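Local coordinates for protein glutathione s-transferase (Agrobacterium tumefaciens, PDB 2YCD) that probably transfers glutathione to electrophilic compounds such as herbicides, as a member of the glutathione transferase superfamily that forms a two-subunit assembly, at residues 37-42 and 89-93; 41-47 and 97-101. All coordinates share one frame. Numbering follows the deposited sequence.

Interaction 1. Residues 37-42 and 89-93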
loop_
_atom_site.group_PDB
_atom_site.type_symbol
_atom_site.label_atom_id
_atom_site.label_comp_id
_atom_site.label_asym_id
_atom_site.label_seq_id
_atom_site.Cartn_x
_atom_site.Cartn_y
_atom_site.Cartn_z
ATOM N N PRO A 37 -9.253 7.092 -8.697
ATOM C CA PRO A 37 -9.608 5.660 -8.664
ATOM C C PRO A 37 -10.918 5.412 -7.940
ATOM O O PRO A 37 -11.644 4.492 -8.306
ATOM C CB PRO A 37 -8.427 4.996 -7.919
ATOM C CG PRO A 37 -7.672 6.166 -7.264
ATOM C CD PRO A 37 -7.883 7.330 -8.208
ATOM N N VAL A 38 -11.233 6.219 -6.925
ATOM C CA VAL A 38 -12.507 6.088 -6.225
ATOM C C VAL A 38 -13.693 6.435 -7.154
ATOM O O VAL A 38 -14.670 5.696 -7.215
ATOM C CB VAL A 38 -12.514 6.989 -4.969
ATOM C CG1 VAL A 38 -13.895 6.974 -4.310
ATOM C CG2 VAL A 38 -11.429 6.526 -3.977
ATOM N N ARG A 39 -13.615 7.569 -7.849
ATOM C CA ARG A 39 -14.640 7.961 -8.817
ATOM C C ARG A 39 -14.822 6.873 -9.869
ATOM O O ARG A 39 -15.959 6.538 -10.245
ATOM C CB ARG A 39 -14.238 9.260 -9.509
ATOM C CG ARG A 39 -14.204 10.506 -8.624
ATOM C CD ARG A 39 -13.726 11.663 -9.499
ATOM N NE ARG A 39 -13.697 12.986 -8.872
ATOM C CZ ARG A 39 -14.739 13.818 -8.864
ATOM N NH1 ARG A 39 -15.930 13.428 -9.320
ATOM N NH2 ARG A 39 -14.602 15.027 -8.343
ATOM N N TRP A 40 -13.717 6.353 -10.386
ATOM C CA TRP A 40 -13.773 5.323 -11.415
ATOM C C TRP A 40 -14.460 4.050 -10.891
ATOM O O TRP A 40 -15.349 3.480 -11.557
ATOM C CB TRP A 40 -12.343 5.073 -11.917
ATOM C CG TRP A 40 -12.200 4.116 -13.097
ATOM C CD1 TRP A 40 -13.212 3.509 -13.812
ATOM C CD2 TRP A 40 -10.973 3.679 -13.688
ATOM N NE1 TRP A 40 -12.670 2.712 -14.807
ATOM C CE2 TRP A 40 -11.302 2.791 -14.743
ATOM C CE3 TRP A 40 -9.619 3.927 -13.403
ATOM C CZ2 TRP A 40 -10.322 2.163 -15.528
ATOM C CZ3 TRP A 40 -8.646 3.313 -14.187
ATOM C CH2 TRP A 40 -9.003 2.441 -15.243
ATOM N N ALA A 41 -14.118 3.621 -9.678
ATOM C CA ALA A 41 -14.784 2.466 -9.088
ATOM C C ALA A 41 -16.293 2.685 -8.957
ATOM O O ALA A 41 -17.098 1.791 -9.280
ATOM C CB ALA A 41 -14.163 2.123 -7.729
ATOM N N LEU A 42 -16.687 3.848 -8.441
ATOM C CA LEU A 42 -18.122 4.167 -8.326
ATOM C C LEU A 42 -18.820 4.139 -9.685
ATOM O O LEU A 42 -19.929 3.612 -9.804
ATOM C CB LEU A 42 -18.321 5.518 -7.627
ATOM C CG LEU A 42 -17.870 5.539 -6.158
ATOM C CD1 LEU A 42 -17.666 6.963 -5.655
ATOM C CD2 LEU A 42 -18.867 4.786 -5.267
ATOM N N ILE A 89 -11.001 2.331 0.082
ATOM C CA ILE A 89 -12.282 2.836 -0.408
ATOM C C ILE A 89 -12.691 2.049 -1.656
ATOM O O ILE A 89 -13.823 1.559 -1.757
ATOM C CB ILE A 89 -12.211 4.361 -0.667
ATOM C CG1 ILE A 89 -12.001 5.126 0.653
ATOM C CG2 ILE A 89 -13.515 4.839 -1.345
ATOM C CD1 ILE A 89 -11.547 6.577 0.431
ATOM N N VAL A 90 -11.760 1.890 -2.590
ATOM C CA VAL A 90 -11.988 1.021 -3.739
ATOM C C VAL A 90 -12.324 -0.402 -3.305
ATOM O O VAL A 90 -13.294 -0.980 -3.812
ATOM C CB VAL A 90 -10.806 1.076 -4.714
ATOM C CG1 VAL A 90 -10.924 0.000 -5.784
ATOM C CG2 VAL A 90 -10.715 2.477 -5.354
ATOM N N MET A 91 -11.613 -0.935 -2.309
ATOM C CA MET A 91 -11.925 -2.271 -1.798
ATOM C C MET A 91 -13.370 -2.371 -1.314
ATOM O O MET A 91 -14.092 -3.308 -1.650
ATOM C CB MET A 91 -10.969 -2.642 -0.659
ATOM C CG MET A 91 -11.136 -4.074 -0.184
ATOM S SD MET A 91 -10.551 -5.271 -1.395
ATOM C CE MET A 91 -8.808 -5.296 -1.002
ATOM N N HIS A 92 -13.790 -1.401 -0.510
ATOM C CA HIS A 92 -15.148 -1.390 0.033
ATOM C C HIS A 92 -16.216 -1.349 -1.049
ATOM O O HIS A 92 -17.205 -2.103 -0.990
ATOM C CB HIS A 92 -15.320 -0.216 1.008
ATOM C CG HIS A 92 -16.704 -0.086 1.570
ATOM N ND1 HIS A 92 -17.207 -0.955 2.513
ATOM C CD2 HIS A 92 -17.688 0.807 1.312
ATOM C CE1 HIS A 92 -18.438 -0.589 2.830
ATOM N NE2 HIS A 92 -18.758 0.468 2.108
ATOM N N ILE A 93 -16.024 -0.481 -2.029
ATOM C CA ILE A 93 -16.934 -0.398 -3.169
ATOM C C ILE A 93 -16.992 -1.751 -3.890
ATOM O O ILE A 93 -18.083 -2.250 -4.211
ATOM C CB ILE A 93 -16.485 0.725 -4.129
ATOM C CG1 ILE A 93 -16.612 2.084 -3.429
ATOM C CG2 ILE A 93 -17.334 0.723 -5.427
ATOM C CD1 ILE A 93 -15.811 3.232 -4.083
#
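I93 does most of the work here, with V38 and V90 next to it. The two helical segments run almost parallel, 7° between their N-to-C directions and 9.4 Å apart at closest approach, a gap filled by aliphatic side chains, which also touch carbonyl oxygens of 37-42. From 89-93, I93 points straight across: its CD1 lies 3.6 Å from L42 CD2 and 4.2 Å from both V38 CG1 and A41 CB, so one isoleucine end sits among three side chains of the opposing helix. V38 and V90 are the nearest backbone pair, CA to CA 5.7 Å. V90 CG2 packs across the P37-A41 turn, 3.7 Å from P37 O and 4.2 Å from A41 CB, while V38 CG1 meets I89 CG2 at 3.7 Å. This is the side-by-side packing of two helices on one face of the thioredoxin-like sheet: I89 continues onto L83 of strand 81-84, and beyond P37 and V90 helix 176-185 of the C-terminal domain covers the pair.

Interaction 2. Residues 41-47 and 97-101; sequences ALEEVGQ and HSGLL
Two waters, rather than any direct hydrogen bond, make the polar links between these segments. Water 1 lies 2.9 Å from both E44 OE1 and G99 O and bridges them; water 2 lies 2.9 Å from S98 O and, in a weak bond, 3.0 Å from E44 O. Segment 41-47 is the last helical turn and its exit, ended by a Schellman motif: Q47 N bonds L42 O (3.0 Å), G46 N weakly bonds E43 O (3.3 Å), and G46 is the C-prime residue at phi/psi 74/33. Facing it, 97-101 is irregular, extended at H97 and S98, then turning at G99 (110/-4). V45 and H97 are the nearest CA pair, 6.3 Å. V45 (chi1 m) sets CG2 over the H97 ring (chi1 m), 3.8 Å from its centroid, a CH-pi contact; Q47 (tp) brings OE1 to the ring edge, 3.4 Å from H97 CE1. L100 (mt) points toward 41-47, CD1 3.7 Å from V45 CG1 and 3.9 Å from A41 CB, CD2 4.0 Å from E44 CB. E44 OE2 forms a salt bridge with R210. What results is a Schellman-capped helix end of the thioredoxin-like domain, packed against the linker to a glutathione transferase's all-helical domain.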
loop_
_atom_site.group_PDB
_atom_site.type_symbol
_atom_site.label_atom_id
_atom_site.label_comp_id
_atom_site.label_asym_id
_atom_site.label_seq_id
_atom_site.Cartn_x
_atom_site.Cartn_y
_atom_site.Cartn_z
ATOM N N ALA A 41 -14.118 3.621 -9.678
ATOM C CA ALA A 41 -14.784 2.466 -9.088
ATOM C C ALA A 41 -16.293 2.685 -8.957
ATOM O O ALA A 41 -17.098 1.791 -9.280
ATOM C CB ALA A 41 -14.163 2.123 -7.729
ATOM N N LEU A 42 -16.687 3.848 -8.441
ATOM C CA LEU A 42 -18.122 4.167 -8.326
ATOM C C LEU A 42 -18.820 4.139 -9.685
ATOM O O LEU A 42 -19.929 3.612 -9.804
ATOM C CB LEU A 42 -18.321 5.518 -7.627
ATOM C CG LEU A 42 -17.870 5.539 -6.158
ATOM C CD1 LEU A 42 -17.666 6.963 -5.655
ATOM C CD2 LEU A 42 -18.867 4.786 -5.267
ATOM N N GLU A 43 -18.177 4.686 -10.709
ATOM C CA GLU A 43 -18.777 4.654 -12.042
ATOM C C GLU A 43 -18.866 3.244 -12.636
ATOM O O GLU A 43 -19.853 2.926 -13.314
ATOM C CB GLU A 43 -18.042 5.612 -12.976
ATOM C CG GLU A 43 -18.294 7.104 -12.651
ATOM C CD GLU A 43 -19.726 7.529 -12.933
ATOM O OE1 GLU A 43 -20.483 6.761 -13.552
ATOM O OE2 GLU A 43 -20.083 8.658 -12.529
ATOM N N GLU A 44 -17.881 2.394 -12.357
ATOM C CA GLU A 44 -17.914 1.009 -12.857
ATOM C C GLU A 44 -19.089 0.239 -12.266
ATOM O O GLU A 44 -19.699 -0.570 -12.960
ATOM C CB GLU A 44 -16.591 0.265 -12.572
ATOM C CG GLU A 44 -15.420 0.717 -13.445
ATOM C CD GLU A 44 -15.437 0.150 -14.867
ATOM O OE1 GLU A 44 -16.193 -0.817 -15.135
ATOM O OE2 GLU A 44 -14.682 0.679 -15.699
ATOM N N VAL A 45 -19.411 0.499 -11.000
ATOM C CA VAL A 45 -20.505 -0.235 -10.358
ATOM C C VAL A 45 -21.856 0.489 -10.489
ATOM O O VAL A 45 -22.893 -0.059 -10.091
ATOM C CB VAL A 45 -20.198 -0.601 -8.875
ATOM C CG1 VAL A 45 -18.873 -1.380 -8.771
ATOM C CG2 VAL A 45 -20.173 0.634 -7.977
ATOM N N GLY A 46 -21.862 1.691 -11.065
ATOM C CA GLY A 46 -23.100 2.421 -11.291
ATOM C C GLY A 46 -23.680 3.008 -10.013
ATOM O O GLY A 46 -24.896 3.103 -9.857
ATOM N N GLN A 47 -22.814 3.410 -9.089
ATOM C CA GLN A 47 -23.253 4.052 -7.847
ATOM C C GLN A 47 -23.162 5.583 -7.929
ATOM O O GLN A 47 -22.061 6.133 -7.975
ATOM C CB GLN A 47 -22.398 3.558 -6.680
ATOM C CG GLN A 47 -22.650 4.309 -5.381
ATOM C CD GLN A 47 -24.029 4.045 -4.842
ATOM O OE1 GLN A 47 -24.373 2.899 -4.549
ATOM N NE2 GLN A 47 -24.838 5.096 -4.730
ATOM N N HIS A 97 -20.561 -4.336 -4.276
ATOM C CA HIS A 97 -21.202 -4.282 -5.578
ATOM C C HIS A 97 -20.643 -5.418 -6.424
ATOM O O HIS A 97 -19.727 -6.122 -5.994
ATOM C CB HIS A 97 -20.914 -2.935 -6.259
ATOM C CG HIS A 97 -21.458 -1.751 -5.526
ATOM N ND1 HIS A 97 -22.687 -1.194 -5.818
ATOM C CD2 HIS A 97 -20.940 -1.006 -4.521
ATOM C CE1 HIS A 97 -22.901 -0.162 -5.022
ATOM N NE2 HIS A 97 -21.856 -0.026 -4.225
ATOM N N SER A 98 -21.183 -5.617 -7.621
ATOM C CA SER A 98 -20.636 -6.622 -8.522
ATOM C C SER A 98 -19.855 -5.953 -9.652
ATOM O O SER A 98 -20.147 -4.816 -10.025
ATOM C CB SER A 98 -21.748 -7.504 -9.095
ATOM O OG SER A 98 -22.578 -6.766 -9.973
ATOM N N GLY A 99 -18.853 -6.658 -10.179
ATOM C CA GLY A 99 -18.124 -6.170 -11.334
ATOM C C GLY A 99 -16.693 -5.714 -11.123
ATOM O O GLY A 99 -16.013 -5.351 -12.089
ATOM N N LEU A 100 -16.228 -5.719 -9.880
ATOM C CA LEU A 100 -14.855 -5.296 -9.587
ATOM C C LEU A 100 -14.005 -6.351 -8.868
ATOM O O LEU A 100 -12.782 -6.210 -8.791
ATOM C CB LEU A 100 -14.854 -3.994 -8.780
ATOM C CG LEU A 100 -15.281 -2.731 -9.554
ATOM C CD1 LEU A 100 -15.226 -1.498 -8.677
ATOM C CD2 LEU A 100 -14.427 -2.535 -10.798
ATOM N N LEU A 101 -14.649 -7.380 -8.316
ATOM C CA LEU A 101 -13.943 -8.510 -7.710
ATOM C C LEU A 101 -14.611 -9.791 -8.186
ATOM O O LEU A 101 -15.836 -9.863 -8.248
ATOM C CB LEU A 101 -13.981 -8.416 -6.182
ATOM C CG LEU A 101 -13.057 -7.414 -5.486
ATOM C CD1 LEU A 101 -13.303 -7.406 -3.982
ATOM C CD2 LEU A 101 -11.576 -7.694 -5.785
HETATM O O HOH W 1 -16.988 -3.354 -13.936
HETATM O O HOH W 2 -18.656 -3.199 -11.975
#

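Both interactions join the same two parts of the chain, helix 35-45 and helix 86-96 with the loop that follows it, and they share A41 and L42. Their centres are 7 Å apart, and I93 CG2 touches V45 CG2 at 3.8 Å, so the packing runs on from one to the other. Interaction 1 is the buried part, apolar in its side chains, with no hydrogen bond across it, and the side chain of I89 is about 6 Å from the bound S-(p-nitrobenzyl)glutathione. Interaction 2 lies farther from the chain centre, where the helices give way to loops: V45, with A41 and L100 beneath it, carries the apolar packing outward, and at the partly exposed edge a histidine ring and bridging waters take over.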